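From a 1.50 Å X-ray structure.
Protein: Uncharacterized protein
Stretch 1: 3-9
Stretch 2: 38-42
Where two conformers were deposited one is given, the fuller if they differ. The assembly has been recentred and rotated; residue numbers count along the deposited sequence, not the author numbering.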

# COMPACT_ATOMS: atom_id res chain seq x y z
N GLY A 3 -2.08 -18.86 10.10
CA GLY A 3 -2.99 -17.81 10.57
C GLY A 3 -3.07 -16.73 9.53
O GLY A 3 -2.10 -16.50 8.78
N LYS A 4 -4.22 -16.05 9.48
CA LYS A 4 -4.46 -15.06 8.43
C LYS A 4 -3.47 -13.87 8.44
O LYS A 4 -3.08 -13.42 7.36
CB LYS A 4 -5.92 -14.55 8.48
CG LYS A 4 -6.39 -13.75 7.23
CD LYS A 4 -6.57 -14.67 6.02
CE LYS A 4 -6.80 -13.88 4.74
NZ LYS A 4 -6.87 -14.79 3.56
N ARG A 5 -3.08 -13.40 9.62
CA ARG A 5 -2.20 -12.24 9.72
C ARG A 5 -0.86 -12.53 9.04
O ARG A 5 -0.40 -11.78 8.18
CB ARG A 5 -1.97 -11.84 11.17
CG ARG A 5 -1.23 -10.53 11.34
N ASP A 6 -0.25 -13.65 9.41
CA ASP A 6 1.01 -14.12 8.70
C ASP A 6 0.86 -14.42 7.32
O ASP A 6 1.76 -14.09 6.51
CB ASP A 6 1.67 -15.24 9.52
CG ASP A 6 2.13 -14.74 10.91
OD1 ASP A 6 2.33 -13.51 11.11
OD2 ASP A 6 2.30 -15.60 11.84
N ASP A 7 -0.26 -15.06 6.95
CA ASP A 7 -0.52 -15.36 5.51
C ASP A 7 -0.58 -14.07 4.69
O ASP A 7 -0.03 -14.01 3.58
CB ASP A 7 -1.82 -16.14 5.29
CG ASP A 7 -1.77 -17.59 5.82
OD1 ASP A 7 -0.66 -18.15 6.05
OD2 ASP A 7 -2.88 -18.19 5.98
N LEU A 8 -1.23 -13.04 5.24
CA LEU A 8 -1.35 -11.73 4.58
C LEU A 8 0.00 -11.05 4.41
O LEU A 8 0.31 -10.65 3.32
CB LEU A 8 -2.31 -10.79 5.32
CG LEU A 8 -3.77 -11.03 5.04
CD1 LEU A 8 -4.63 -10.21 5.98
CD2 LEU A 8 -4.08 -10.69 3.57
N ILE A 9 0.79 -10.92 5.48
CA ILE A 9 2.11 -10.30 5.39
C ILE A 9 3.01 -11.07 4.38
O ILE A 9 3.70 -10.44 3.60
CB ILE A 9 2.81 -10.15 6.75
CG1 ILE A 9 2.07 -9.11 7.59
CG2 ILE A 9 4.26 -9.65 6.58
CD1 ILE A 9 2.47 -9.08 9.00
N PRO A 38 -6.42 -4.85 12.02
CA PRO A 38 -6.23 -6.30 12.31
C PRO A 38 -6.35 -7.11 11.02
O PRO A 38 -6.91 -6.58 10.01
CB PRO A 38 -7.36 -6.63 13.30
CG PRO A 38 -8.41 -5.58 13.06
CD PRO A 38 -7.68 -4.33 12.61
N ALA A 39 -5.83 -8.36 11.02
CA ALA A 39 -5.88 -9.23 9.79
C ALA A 39 -7.32 -9.34 9.26
O ALA A 39 -8.27 -9.54 10.06
CB ALA A 39 -5.32 -10.60 10.10
N ILE A 40 -7.46 -9.16 7.95
CA ILE A 40 -8.76 -9.17 7.28
C ILE A 40 -8.93 -10.51 6.55
O ILE A 40 -8.07 -10.91 5.76
CB ILE A 40 -8.92 -7.96 6.32
CG1 ILE A 40 -8.66 -6.63 7.07
CG2 ILE A 40 -10.31 -7.94 5.68
CD1 ILE A 40 -8.90 -5.37 6.25
N TYR A 41 -10.05 -11.21 6.84
CA TYR A 41 -10.46 -12.47 6.22
C TYR A 41 -11.23 -12.23 4.92
O TYR A 41 -11.24 -13.09 4.05
CB TYR A 41 -11.39 -13.28 7.15
CG TYR A 41 -10.69 -13.80 8.38
CD1 TYR A 41 -10.75 -13.09 9.58
CD2 TYR A 41 -9.99 -15.01 8.36
CE1 TYR A 41 -10.11 -13.57 10.74
CE2 TYR A 41 -9.37 -15.50 9.51
CZ TYR A 41 -9.44 -14.77 10.69
OH TYR A 41 -8.81 -15.24 11.83
N ASN A 42 -11.93 -11.09 4.84
CA ASN A 42 -12.69 -10.70 3.67
C ASN A 42 -11.76 -9.98 2.69
O ASN A 42 -11.50 -8.79 2.85
CB ASN A 42 -13.88 -9.81 4.08
CG ASN A 42 -14.71 -9.36 2.89
OD1 ASN A 42 -14.71 -9.99 1.83
ND2 ASN A 42 -15.43 -8.26 3.06

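What precedes the helix, and does it take part in the contact? Gly3 occupies the N-cap position and touches nothing in the second stretch. Its backbone angles would jam a CB against the preceding carbonyl, so they call for glycine by themselves. Its own carbonyl starts the helical ladder, with Asp7 N donating to Gly3 O at 3.0 Å.

What does Lys4 do with its long side chain? Its CA-to-CB bond points toward the other stretch, and its carbons make the contacts. Lys4 CB comes within 3.7 Å of Tyr41 CE2, and Lys4 CG sits over one face of the Tyr41 ring. Although the CA-to-CB bond of Tyr41 points away, the end of its side chain comes nearer, and there it meets the lysine carbons. Farther out, Lys4 CE approaches Ile40 O at 3.4 Å, a contact of carbon with oxygen.

Where do the two backbones come closest? They do so at Arg5 and Ala39, whose CA atoms are 4.8 Å apart. The CA-to-CB bond of Ala39 points toward the first stretch, and Ala39 CB rests 3.5 Å from Arg5 CA and 3.7 Å from Arg5 CB. Arg5 itself points sideways; its side chain is modelled only as far as CG, so the reach of its guanidinium is unknown.

What follows one turn beyond Lys4? Asp6 points away and Asp7 is out of reach, so the contact resumes at Leu8, whose amide N donates to Lys4 O at 2.8 Å. Buried and pointing toward the second stretch, Leu8 places CD1 4.2 Å from Ala39 CB, an apolar contact, and 3.5 Å from Ile40 O. Ile9 is again out of reach. No hydrogen bond joins the two stretches among the modelled atoms; what is seen between them is van der Waals packing.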